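Local coordinates for D-isomer specific 2-hydroxyacid dehydrogenase family protein (Aeromonas salmonicida subsp. salmonicida, PDB 3HG7) that probably acts as an NAD-dependent oxidoreductase of the D-isomer specific 2-hydroxyacid dehydrogenase family, at residues N15-E19 / L33-N37; A41-E47 / L61-K67; N94-I98 / D288-I292; Y106-L111 / I225-V229; L192-D196 / F217-K221. The protein carries 1 engineered substitution. All coordinates share one frame. Residue numbers count along the deposited sequence, not the author numbering.

Contact 1 (N15-E19 / L33-N37)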
# COMPACT_ATOMS: atom_id res chain seq x y z
N ASN A 15 16.22 -11.55 2.76
CA ASN A 15 17.11 -12.49 2.08
C ASN A 15 17.13 -13.92 2.64
O ASN A 15 17.14 -14.88 1.88
CB ASN A 15 18.56 -11.98 2.11
CG ASN A 15 18.89 -11.05 0.95
OD1 ASN A 15 18.10 -10.88 0.03
ND2 ASN A 15 20.08 -10.44 0.99
N ALA A 16 17.22 -14.04 3.96
CA ALA A 16 17.34 -15.36 4.56
C ALA A 16 16.10 -16.21 4.22
O ALA A 16 16.23 -17.38 3.83
CB ALA A 16 17.59 -15.26 6.08
N HIS A 17 14.93 -15.59 4.34
CA HIS A 17 13.66 -16.24 4.03
C HIS A 17 13.59 -16.54 2.52
O HIS A 17 13.30 -17.65 2.12
CB HIS A 17 12.50 -15.34 4.47
CG HIS A 17 11.20 -16.06 4.69
ND1 HIS A 17 10.15 -15.52 5.42
CD2 HIS A 17 10.79 -17.29 4.30
CE1 HIS A 17 9.15 -16.38 5.44
NE2 HIS A 17 9.51 -17.47 4.77
N TYR A 18 13.90 -15.54 1.69
CA TYR A 18 13.88 -15.79 0.22
C TYR A 18 14.82 -16.92 -0.21
O TYR A 18 14.48 -17.73 -1.09
CB TYR A 18 14.18 -14.50 -0.57
CG TYR A 18 12.99 -13.57 -0.55
CD1 TYR A 18 11.74 -14.01 -1.04
CD2 TYR A 18 13.10 -12.27 -0.07
CE1 TYR A 18 10.62 -13.17 -0.98
CE2 TYR A 18 12.00 -11.43 -0.03
CZ TYR A 18 10.76 -11.89 -0.49
OH TYR A 18 9.64 -11.06 -0.47
N GLU A 19 16.02 -16.93 0.37
CA GLU A 19 17.01 -17.96 -0.01
C GLU A 19 16.51 -19.36 0.32
O GLU A 19 16.67 -20.28 -0.49
CB GLU A 19 18.36 -17.68 0.66
CG GLU A 19 19.46 -18.69 0.34
CD GLU A 19 20.79 -18.30 0.94
OE1 GLU A 19 20.86 -18.13 2.17
OE2 GLU A 19 21.77 -18.17 0.18
N LEU A 33 22.46 -16.11 -5.50
CA LEU A 33 23.49 -15.41 -4.75
C LEU A 33 22.77 -14.49 -3.83
O LEU A 33 21.61 -14.14 -4.08
CB LEU A 33 24.40 -14.60 -5.67
CG LEU A 33 25.24 -15.35 -6.70
CD1 LEU A 33 26.20 -14.37 -7.39
CD2 LEU A 33 26.02 -16.47 -6.04
N ARG A 34 23.45 -14.11 -2.75
CA ARG A 34 22.79 -13.28 -1.77
C ARG A 34 23.74 -12.18 -1.33
O ARG A 34 24.93 -12.43 -1.10
CB ARG A 34 22.38 -14.18 -0.60
CG ARG A 34 21.96 -13.50 0.64
CD ARG A 34 21.52 -14.55 1.66
NE ARG A 34 21.40 -13.98 2.98
CZ ARG A 34 21.16 -14.67 4.10
NH1 ARG A 34 20.96 -15.98 4.04
NH2 ARG A 34 21.08 -14.03 5.26
N ALA A 35 23.23 -10.96 -1.18
CA ALA A 35 24.05 -9.90 -0.54
C ALA A 35 23.25 -9.17 0.51
O ALA A 35 22.26 -8.56 0.17
CB ALA A 35 24.58 -8.94 -1.60
N ASP A 36 23.69 -9.25 1.78
CA ASP A 36 22.98 -8.65 2.92
C ASP A 36 23.32 -7.20 3.21
O ASP A 36 22.68 -6.57 4.06
CB ASP A 36 23.18 -9.50 4.19
CG ASP A 36 22.24 -10.72 4.26
OD1 ASP A 36 21.65 -11.13 3.24
OD2 ASP A 36 22.10 -11.28 5.37
N ASN A 37 24.34 -6.67 2.51
CA ASN A 37 24.63 -5.25 2.53
C ASN A 37 25.04 -4.74 1.15
O ASN A 37 25.16 -5.52 0.20
CB ASN A 37 25.69 -4.92 3.59
CG ASN A 37 27.05 -5.56 3.29
OD1 ASN A 37 27.30 -6.08 2.18
ND2 ASN A 37 27.95 -5.53 4.28

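Contact 2 (A41-E47 / L61-K67)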
# COMPACT_ATOMS: atom_id res chain seq x y z
N ALA A 41 27.01 -6.49 -2.28
CA ALA A 41 26.28 -6.42 -3.55
C ALA A 41 27.10 -5.80 -4.68
O ALA A 41 26.96 -6.20 -5.85
CB ALA A 41 24.99 -5.68 -3.37
N GLU A 42 27.96 -4.83 -4.34
CA GLU A 42 28.84 -4.18 -5.34
C GLU A 42 29.61 -5.17 -6.17
O GLU A 42 29.80 -4.96 -7.36
CB GLU A 42 29.87 -3.24 -4.67
CG GLU A 42 29.29 -2.15 -3.81
CD GLU A 42 28.80 -0.93 -4.56
OE1 GLU A 42 28.85 -0.91 -5.81
OE2 GLU A 42 28.37 0.05 -3.90
N LYS A 43 30.09 -6.22 -5.51
CA LYS A 43 30.90 -7.21 -6.14
C LYS A 43 30.10 -8.18 -6.98
O LYS A 43 30.67 -8.85 -7.84
CB LYS A 43 31.70 -7.99 -5.09
CG LYS A 43 32.46 -7.09 -4.13
CD LYS A 43 33.37 -7.88 -3.22
CE LYS A 43 34.16 -6.93 -2.33
NZ LYS A 43 34.14 -7.43 -0.93
N LEU A 44 28.80 -8.27 -6.73
CA LEU A 44 28.00 -9.35 -7.30
C LEU A 44 26.99 -8.92 -8.34
O LEU A 44 26.61 -9.73 -9.17
CB LEU A 44 27.27 -10.13 -6.20
CG LEU A 44 28.16 -10.82 -5.16
CD1 LEU A 44 27.27 -11.38 -4.09
CD2 LEU A 44 28.97 -11.94 -5.81
N ILE A 45 26.57 -7.66 -8.32
CA ILE A 45 25.39 -7.29 -9.12
C ILE A 45 25.66 -7.36 -10.62
O ILE A 45 24.76 -7.69 -11.40
CB ILE A 45 24.81 -5.93 -8.73
CG1 ILE A 45 23.52 -5.69 -9.53
CG2 ILE A 45 25.87 -4.81 -8.93
CD1 ILE A 45 22.45 -5.04 -8.83
N GLY A 46 26.91 -7.08 -11.01
CA GLY A 46 27.27 -7.16 -12.43
C GLY A 46 27.11 -8.56 -12.99
O GLY A 46 27.01 -8.72 -14.21
N GLU A 47 27.10 -9.56 -12.10
CA GLU A 47 26.89 -10.94 -12.50
C GLU A 47 25.44 -11.44 -12.58
O GLU A 47 25.21 -12.55 -13.06
CB GLU A 47 27.69 -11.86 -11.60
CG GLU A 47 29.18 -11.70 -11.85
CD GLU A 47 30.00 -12.50 -10.88
OE1 GLU A 47 30.73 -11.88 -10.07
OE2 GLU A 47 29.89 -13.75 -10.91
N LEU A 61 22.86 0.48 -6.98
CA LEU A 61 23.69 -0.55 -7.61
C LEU A 61 23.32 -0.73 -9.09
O LEU A 61 24.06 -1.38 -9.84
CB LEU A 61 23.52 -1.88 -6.84
CG LEU A 61 24.11 -1.90 -5.42
CD1 LEU A 61 23.49 -2.93 -4.52
CD2 LEU A 61 25.59 -2.18 -5.53
N LEU A 62 22.21 -0.14 -9.52
CA LEU A 62 21.64 -0.48 -10.83
C LEU A 62 22.54 -0.17 -12.02
O LEU A 62 22.54 -0.93 -12.99
CB LEU A 62 20.27 0.17 -11.07
CG LEU A 62 19.06 -0.69 -10.71
CD1 LEU A 62 17.79 0.06 -11.08
CD2 LEU A 62 19.10 -2.02 -11.41
N ALA A 63 23.31 0.93 -11.96
CA ALA A 63 24.24 1.25 -13.08
C ALA A 63 25.27 0.16 -13.30
O ALA A 63 25.80 0.06 -14.41
CB ALA A 63 24.93 2.60 -12.89
N LYS A 64 25.56 -0.66 -12.28
CA LYS A 64 26.51 -1.80 -12.40
C LYS A 64 25.88 -3.11 -12.89
O LYS A 64 26.61 -4.08 -13.21
CB LYS A 64 27.18 -2.07 -11.05
CG LYS A 64 28.09 -0.92 -10.60
CD LYS A 64 28.93 -1.30 -9.41
CE LYS A 64 29.94 -0.20 -9.09
NZ LYS A 64 30.73 -0.48 -7.83
N ALA A 65 24.54 -3.12 -12.97
CA ALA A 65 23.77 -4.32 -13.29
C ALA A 65 23.73 -4.57 -14.81
O ALA A 65 22.65 -4.59 -15.42
CB ALA A 65 22.33 -4.26 -12.66
N ASN A 66 24.91 -4.76 -15.39
CA ASN A 66 25.03 -4.80 -16.85
C ASN A 66 24.70 -6.14 -17.52
O ASN A 66 24.78 -6.26 -18.76
CB ASN A 66 26.38 -4.24 -17.27
CG ASN A 66 26.50 -2.77 -16.95
OD1 ASN A 66 25.66 -1.97 -17.37
ND2 ASN A 66 27.53 -2.40 -16.21
N LYS A 67 24.33 -7.13 -16.71
CA LYS A 67 23.78 -8.38 -17.24
C LYS A 67 22.29 -8.52 -16.91
O LYS A 67 21.66 -9.54 -17.20
CB LYS A 67 24.53 -9.55 -16.65
CG LYS A 67 25.92 -9.75 -17.27
CD LYS A 67 26.53 -10.98 -16.63
CE LYS A 67 27.86 -11.42 -17.25
NZ LYS A 67 27.97 -12.86 -16.78
O HOH W 1 31.88 -3.33 -8.48
O HOH W 2 23.71 -7.43 -13.76
O HOH W 3 26.99 -14.19 -14.30

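Contact 3 (N94-I98 / D288-I292)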
# COMPACT_ATOMS: atom_id res chain seq x y z
N ASN A 94 6.58 -5.65 -10.33
CA ASN A 94 6.36 -5.39 -8.92
C ASN A 94 5.52 -6.50 -8.34
O ASN A 94 5.35 -7.54 -9.00
CB ASN A 94 5.74 -4.01 -8.74
CG ASN A 94 4.28 -3.96 -9.17
OD1 ASN A 94 3.85 -4.74 -10.03
ND2 ASN A 94 3.52 -3.03 -8.59
N VAL A 95 4.99 -6.28 -7.13
CA VAL A 95 4.17 -7.25 -6.44
C VAL A 95 2.73 -6.71 -6.46
O VAL A 95 2.48 -5.57 -6.05
CB VAL A 95 4.70 -7.47 -4.93
CG1 VAL A 95 3.70 -8.26 -4.13
CG2 VAL A 95 6.01 -8.21 -4.95
N ARG A 96 1.80 -7.49 -7.02
CA ARG A 96 0.39 -7.11 -6.97
C ARG A 96 -0.54 -8.26 -6.63
O ARG A 96 -0.17 -9.42 -6.77
CB ARG A 96 -0.02 -6.37 -8.24
CG ARG A 96 0.02 -7.18 -9.52
CD ARG A 96 -1.09 -6.67 -10.41
NE ARG A 96 -1.53 -7.62 -11.44
CZ ARG A 96 -2.26 -8.72 -11.22
NH1 ARG A 96 -2.64 -9.05 -9.99
NH2 ARG A 96 -2.59 -9.49 -12.25
N GLY A 97 -1.76 -7.94 -6.18
CA GLY A 97 -2.77 -8.96 -6.01
C GLY A 97 -2.75 -9.76 -4.71
O GLY A 97 -3.62 -10.62 -4.49
N ILE A 98 -1.79 -9.48 -3.83
CA ILE A 98 -1.67 -10.28 -2.62
C ILE A 98 -1.98 -9.48 -1.34
O ILE A 98 -1.72 -9.98 -0.25
CB ILE A 98 -0.28 -10.94 -2.50
CG1 ILE A 98 0.84 -9.88 -2.51
CG2 ILE A 98 -0.08 -11.98 -3.66
CD1 ILE A 98 2.24 -10.38 -2.10
N ASP A 288 4.47 -15.28 -0.05
CA ASP A 288 3.64 -14.90 -1.20
C ASP A 288 4.42 -14.25 -2.33
O ASP A 288 4.10 -14.46 -3.50
CB ASP A 288 2.51 -13.98 -0.77
CG ASP A 288 1.45 -14.72 0.02
OD1 ASP A 288 1.45 -15.97 0.06
OD2 ASP A 288 0.60 -14.05 0.60
N VAL A 289 5.43 -13.48 -1.97
CA VAL A 289 6.28 -12.84 -2.98
C VAL A 289 7.10 -13.93 -3.72
O VAL A 289 7.28 -13.85 -4.93
CB VAL A 289 7.22 -11.77 -2.36
CG1 VAL A 289 8.18 -11.19 -3.42
CG2 VAL A 289 6.41 -10.63 -1.74
N ALA A 290 7.58 -14.95 -3.01
CA ALA A 290 8.37 -16.00 -3.65
C ALA A 290 7.54 -16.77 -4.66
O ALA A 290 8.05 -17.18 -5.71
CB ALA A 290 8.95 -16.94 -2.63
N GLN A 291 6.26 -16.95 -4.35
CA GLN A 291 5.32 -17.58 -5.25
C GLN A 291 5.17 -16.75 -6.53
O GLN A 291 5.15 -17.31 -7.62
CB GLN A 291 3.96 -17.75 -4.53
CG GLN A 291 2.95 -18.64 -5.24
CD GLN A 291 1.64 -18.79 -4.44
OE1 GLN A 291 0.73 -19.50 -4.86
NE2 GLN A 291 1.55 -18.12 -3.29
N ILE A 292 5.10 -15.42 -6.39
CA ILE A 292 5.06 -14.50 -7.55
C ILE A 292 6.34 -14.62 -8.38
O ILE A 292 6.28 -14.70 -9.62
CB ILE A 292 4.82 -13.04 -7.13
CG1 ILE A 292 3.38 -12.87 -6.62
CG2 ILE A 292 5.06 -12.06 -8.28
CD1 ILE A 292 3.13 -11.51 -5.94

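Contact 4 (Y106-L111 / I225-V229)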
# COMPACT_ATOMS: atom_id res chain seq x y z
N TYR A 106 -6.11 -4.25 8.37
CA TYR A 106 -5.60 -2.96 8.81
C TYR A 106 -6.73 -1.96 8.93
O TYR A 106 -6.88 -1.26 9.96
CB TYR A 106 -4.57 -2.43 7.79
CG TYR A 106 -4.09 -1.03 8.08
CD1 TYR A 106 -2.97 -0.81 8.88
CD2 TYR A 106 -4.74 0.08 7.51
CE1 TYR A 106 -2.51 0.46 9.13
CE2 TYR A 106 -4.31 1.36 7.76
CZ TYR A 106 -3.20 1.54 8.57
OH TYR A 106 -2.75 2.78 8.83
N VAL A 107 -7.56 -1.90 7.89
CA VAL A 107 -8.58 -0.88 7.83
C VAL A 107 -9.61 -1.18 8.93
O VAL A 107 -9.94 -0.28 9.69
CB VAL A 107 -9.27 -0.84 6.44
CG1 VAL A 107 -10.59 -0.05 6.49
CG2 VAL A 107 -8.29 -0.21 5.38
N PHE A 108 -10.06 -2.43 9.02
CA PHE A 108 -11.12 -2.74 10.01
C PHE A 108 -10.59 -2.84 11.46
O PHE A 108 -11.30 -2.55 12.38
CB PHE A 108 -11.95 -3.95 9.58
CG PHE A 108 -12.96 -3.61 8.53
CD1 PHE A 108 -14.29 -3.42 8.88
CD2 PHE A 108 -12.58 -3.44 7.21
CE1 PHE A 108 -15.24 -3.07 7.90
CE2 PHE A 108 -13.51 -3.10 6.23
CZ PHE A 108 -14.85 -2.92 6.58
N GLY A 109 -9.32 -3.23 11.65
CA GLY A 109 -8.72 -3.15 12.98
C GLY A 109 -8.70 -1.69 13.46
O GLY A 109 -9.12 -1.38 14.58
N HIS A 110 -8.26 -0.80 12.59
CA HIS A 110 -8.19 0.62 12.95
C HIS A 110 -9.60 1.19 13.12
O HIS A 110 -9.87 1.99 14.01
CB HIS A 110 -7.41 1.42 11.94
CG HIS A 110 -5.93 1.38 12.18
ND1 HIS A 110 -5.32 2.20 13.11
CD2 HIS A 110 -4.95 0.63 11.65
CE1 HIS A 110 -4.02 1.96 13.12
NE2 HIS A 110 -3.77 0.99 12.26
N LEU A 111 -10.49 0.77 12.24
CA LEU A 111 -11.84 1.29 12.26
C LEU A 111 -12.54 0.84 13.55
O LEU A 111 -13.17 1.66 14.23
CB LEU A 111 -12.62 0.82 11.03
CG LEU A 111 -14.11 1.16 11.01
CD1 LEU A 111 -14.27 2.66 10.99
CD2 LEU A 111 -14.89 0.48 9.83
N ILE A 225 -14.35 9.14 9.03
CA ILE A 225 -13.01 8.65 9.29
C ILE A 225 -12.43 8.45 7.91
O ILE A 225 -13.01 7.75 7.09
CB ILE A 225 -13.04 7.31 10.07
CG1 ILE A 225 -13.71 7.54 11.43
CG2 ILE A 225 -11.61 6.75 10.25
CD1 ILE A 225 -14.17 6.28 12.15
N LEU A 226 -11.29 9.07 7.66
CA LEU A 226 -10.59 8.92 6.38
C LEU A 226 -9.32 8.11 6.53
O LEU A 226 -8.49 8.47 7.34
CB LEU A 226 -10.21 10.31 5.85
CG LEU A 226 -9.29 10.35 4.62
CD1 LEU A 226 -9.95 9.69 3.41
CD2 LEU A 226 -8.91 11.78 4.30
N PHE A 227 -9.18 7.05 5.72
CA PHE A 227 -7.93 6.27 5.62
C PHE A 227 -7.20 6.62 4.34
O PHE A 227 -7.82 6.63 3.26
CB PHE A 227 -8.21 4.77 5.53
CG PHE A 227 -8.70 4.15 6.81
CD1 PHE A 227 -7.87 3.31 7.53
CD2 PHE A 227 -10.01 4.35 7.26
CE1 PHE A 227 -8.32 2.71 8.72
CE2 PHE A 227 -10.47 3.77 8.43
CZ PHE A 227 -9.62 2.93 9.16
N ASN A 228 -5.89 6.81 4.44
CA ASN A 228 -5.08 6.84 3.24
C ASN A 228 -4.01 5.79 3.29
O ASN A 228 -3.08 5.87 4.10
CB ASN A 228 -4.43 8.18 2.99
CG ASN A 228 -3.76 8.25 1.59
OD1 ASN A 228 -4.05 7.42 0.71
ND2 ASN A 228 -2.87 9.20 1.41
N VAL A 229 -4.16 4.80 2.41
CA VAL A 229 -3.20 3.70 2.33
C VAL A 229 -2.62 3.55 0.91
O VAL A 229 -1.93 2.58 0.62
CB VAL A 229 -3.88 2.41 2.73
CG1 VAL A 229 -4.27 2.43 4.21
CG2 VAL A 229 -5.13 2.22 1.89

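Contact 5 (L192-D196 / F217-K221)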
# COMPACT_ATOMS: atom_id res chain seq x y z
N LEU A 192 -19.06 11.46 -0.96
CA LEU A 192 -18.41 11.80 0.31
C LEU A 192 -19.41 12.25 1.35
O LEU A 192 -19.27 11.96 2.56
CB LEU A 192 -17.37 12.91 0.10
CG LEU A 192 -16.03 12.53 -0.56
CD1 LEU A 192 -15.13 13.76 -0.70
CD2 LEU A 192 -15.29 11.42 0.20
N ALA A 193 -20.43 12.97 0.88
CA ALA A 193 -21.43 13.55 1.74
C ALA A 193 -22.14 12.49 2.55
O ALA A 193 -22.60 12.77 3.65
CB ALA A 193 -22.43 14.36 0.92
N GLN A 194 -22.25 11.28 1.99
CA GLN A 194 -22.95 10.18 2.68
C GLN A 194 -21.99 9.11 3.24
O GLN A 194 -22.44 8.02 3.64
CB GLN A 194 -24.01 9.54 1.77
CG GLN A 194 -23.46 8.66 0.66
CD GLN A 194 -24.42 8.56 -0.51
OE1 GLN A 194 -24.74 9.57 -1.15
NE2 GLN A 194 -24.89 7.35 -0.80
N ALA A 195 -20.70 9.43 3.27
CA ALA A 195 -19.66 8.49 3.71
C ALA A 195 -19.32 8.59 5.21
O ALA A 195 -18.94 9.66 5.70
CB ALA A 195 -18.39 8.65 2.85
N ASP A 196 -19.43 7.48 5.93
CA ASP A 196 -19.04 7.46 7.34
C ASP A 196 -17.56 7.14 7.46
O ASP A 196 -16.86 7.67 8.34
CB ASP A 196 -19.87 6.44 8.10
CG ASP A 196 -21.34 6.77 8.07
OD1 ASP A 196 -21.66 7.95 8.36
OD2 ASP A 196 -22.15 5.88 7.71
N PHE A 217 -12.91 19.89 -0.64
CA PHE A 217 -13.18 18.49 -0.38
C PHE A 217 -13.50 18.20 1.08
O PHE A 217 -14.50 17.55 1.39
CB PHE A 217 -11.98 17.66 -0.80
CG PHE A 217 -12.19 16.90 -2.07
CD1 PHE A 217 -12.45 15.54 -2.03
CD2 PHE A 217 -12.10 17.52 -3.31
CE1 PHE A 217 -12.64 14.81 -3.21
CE2 PHE A 217 -12.28 16.80 -4.50
CZ PHE A 217 -12.55 15.45 -4.44
N GLU A 218 -12.64 18.68 1.97
CA GLU A 218 -12.77 18.39 3.40
C GLU A 218 -14.12 18.86 3.93
O GLU A 218 -14.59 18.38 4.97
CB GLU A 218 -11.60 18.99 4.19
CG GLU A 218 -10.19 18.46 3.79
CD GLU A 218 -9.96 16.98 4.09
OE1 GLU A 218 -10.95 16.26 4.38
OE2 GLU A 218 -8.79 16.53 4.01
N HIS A 219 -14.75 19.77 3.21
CA HIS A 219 -16.15 20.10 3.46
C HIS A 219 -16.99 18.86 3.16
O HIS A 219 -17.74 18.82 2.20
CB HIS A 219 -16.59 21.33 2.68
CG HIS A 219 -16.15 22.62 3.29
ND1 HIS A 219 -15.03 23.31 2.87
CD2 HIS A 219 -16.66 23.34 4.32
CE1 HIS A 219 -14.88 24.40 3.59
NE2 HIS A 219 -15.86 24.45 4.48
N CYS A 220 -16.79 17.84 4.00
CA CYS A 220 -17.58 16.61 3.92
C CYS A 220 -17.58 15.66 5.13
O CYS A 220 -16.94 14.61 5.12
CB CYS A 220 -17.24 15.83 2.66
SG CYS A 220 -18.57 14.72 2.32
N LYS A 221 -18.30 16.09 6.17
CA LYS A 221 -18.90 15.24 7.23
C LYS A 221 -18.15 15.23 8.56
O LYS A 221 -16.98 14.84 8.61
CB LYS A 221 -19.25 13.81 6.77
CG LYS A 221 -20.71 13.45 7.06
CD LYS A 221 -21.01 11.95 7.03
CE LYS A 221 -22.50 11.71 6.84
NZ LYS A 221 -23.04 10.49 7.51

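Contact 1 (N15-E19 / L33-N37)
The first turn of helix 15-24 lies beside the C-terminal end of strand 30-34, with the CA atoms of N15 and R34 6.9 Å apart. The helical bond E19 N to N15 O (2.8 Å) puts both side chains on the flank that meets the strand end. R34, extended with chi1 to chi3 all t, runs along this flank; N15 and A16 lie over one face of its guanidinium, with A16 CA 3.7 Å from R34 NH1. R34 NH1 makes a salt bridge to E19 OE1 (2.9 Å), while R34 NE and NH2 reach D36 OD1 and OD2, each at 2.9 Å, so E19, R34 and D36 form one network. N15 ND2 joins it through a nearly straight 2.8 Å hydrogen bond to D36 OD1, plus a weak one to A35 O at 3.0 Å. Helix start and strand end are thus joined within the beta-alpha-beta unit of strand 6-11, helix 15-24 and strand 30-34, in the parallel-sheet domain that holds the N-terminus.

Contact 2 (A41-E47 / L61-K67)
In the N-terminal parallel alpha/beta domain, the end of helix 38-44 and the residues after it pack on the loop leading into strand 70-73. The two segments draw together along the contact: the CA atoms of E42 and L61 are 6.7 Å apart, those of G46 and A65 just 4.6 Å. L61 is the main bump of its segment, lodged between A41 and I45 one turn apart, with L61 CD1 3.3 Å from A41 CB. I45 in turn pushes into the hollow between L61, K64 and A65; its CG1 lies 3.6 Å from A65 CB. At G46 the backbones meet, G46 CA making a CH...O contact of 3.2 Å with K64 O. Lysines close the outer side: K64 NZ forms a salt bridge to E42 OE1 (2.8 Å), while E42 OE2 accepts a hydrogen bond from Q38 NE2. The aliphatic part of K67 lies against G46, with K67 CD 3.3 Å from G46 O, and water 2 lies 3.0 Å from K67 N and 2.6 Å from I45 O.

Contact 3 (N94-I98 / D288-I292)
The irregular 94-98 segment sits on helix 286-301 through a few well-defined rotamers. V95, with chi1 t, packs against V289 and I292: V95 CG1 meets I292 CD1 at 3.8 Å and V95 CG2 meets V289 CG1 at 4.0 Å. I98 holds chi1 p and chi2 t, which carries its CD1 out to D288 CB (3.8 Å) and to V289 CG2 (4.2 Å), while I98 CG2 touches I292 CD1 at 4.0 Å. The helix answers with I292 in the mt rotamer, its CD1 pushed between V95 and I98 and also 4.0 Å from R96 O. Between V95 and I98 the chain turns at G97, whose positive phi of 83° suits a residue without a side chain. The contact is held by packing of aliphatic groups, without polar bonds between the segments. Q72 of strand 70-73 touches both V95 and I292. This is plain packing of a late helix on the segment leading from strand 91-93 to helix 100-115, as in two-domain dehydrogenases of this family whose C-terminal helix returns to the first domain.

Contact 4 (Y106-L111 / I225-V229)
Strand 225-228 runs roughly antiparallel to the 106-111 part of helix 100-115, at 148° with the axes 10.5 Å apart at closest. I225 comes first and points toward the helix, its CD1 3.8 Å from L111 CD1. L226 leaves the contact. F227 is the centrepiece, its ring pushed against the helix: V107 CG1 sits over one ring face as a CH-pi contact, 4.1 Å from the centroid, while H110 CB approaches the edge at 3.6 Å from F227 CE1. At the tip, F227 CZ lies 3.3 Å from V107 O and 4.1 Å from L111 CB. N228 turns away and bonds to the backbone of G230 and R231. V229, just beyond the strand, ends the walk with CG1 3.7 Å from Y106 CE2; the Y106 hydroxyl pairs with T277. The strand lies between strands 197-200 and 251-254 in the seven-stranded parallel Rossmann-type sheet, and helix 100-115 lies over one face of the sheet, touching V197 and V199 on one neighbour and V253 on the other.

Contact 5 (L192-D196 / F217-K221)
A salt bridge is the strongest polar link here: K221 NZ donates to D196 OD1 at 3.0 Å. The other carboxylate oxygen, D196 OD2, accepts from T142 N, so the aspartate joins the lysine to the start of strand 142-146. To reach it, the K221 side chain runs along the backbone that follows helix 188-193, with K221 CE 3.4 Å from A193 O and K221 CD 3.4 Å from A195 O; the carbonyls line its aliphatic part. Further back, the CA-to-CB bond of C220 points toward the helix end, and the CA atoms of A193 and C220 are 5.4 Å apart. The C220 sulfur is modelled too close to the backbone of L192 and A193, so its exact place is uncertain. At the far end L192 and F217 make the apolar packing, L192 CD1 to F217 CD1 at 3.5 Å; F217 also touches L188 and N189, and L192 touches L144. Together these contacts fasten the loop entering strand 225-228 to the helix end entering strand 197-200, two adjacent parallel strands of the Rossmann-type domain, which probably binds NAD.

How the contacts relate
Contacts 1 and 2 lie in the N-terminal domain and follow one another in the chain; they meet where A35 packs on A41. Contact 1 is a polar network of charged and amide groups, whereas contact 2 pairs apolar packing with a salt bridge and waters. Contact 3, mainly aliphatic, adds the late helix 286-301 to that domain and touches contact 1 through Y18 and V289. Contacts 4 and 5 belong to the Rossmann-type domain on the other side of the chain's centre, both nested in the loop that contact 3 closes. Contact 4 is the buried one, aromatic and aliphatic; contact 5, further out, pairs packing with a salt bridge. I225 N and D196 O, 3.0 Å apart in a probable hydrogen bond, join these two.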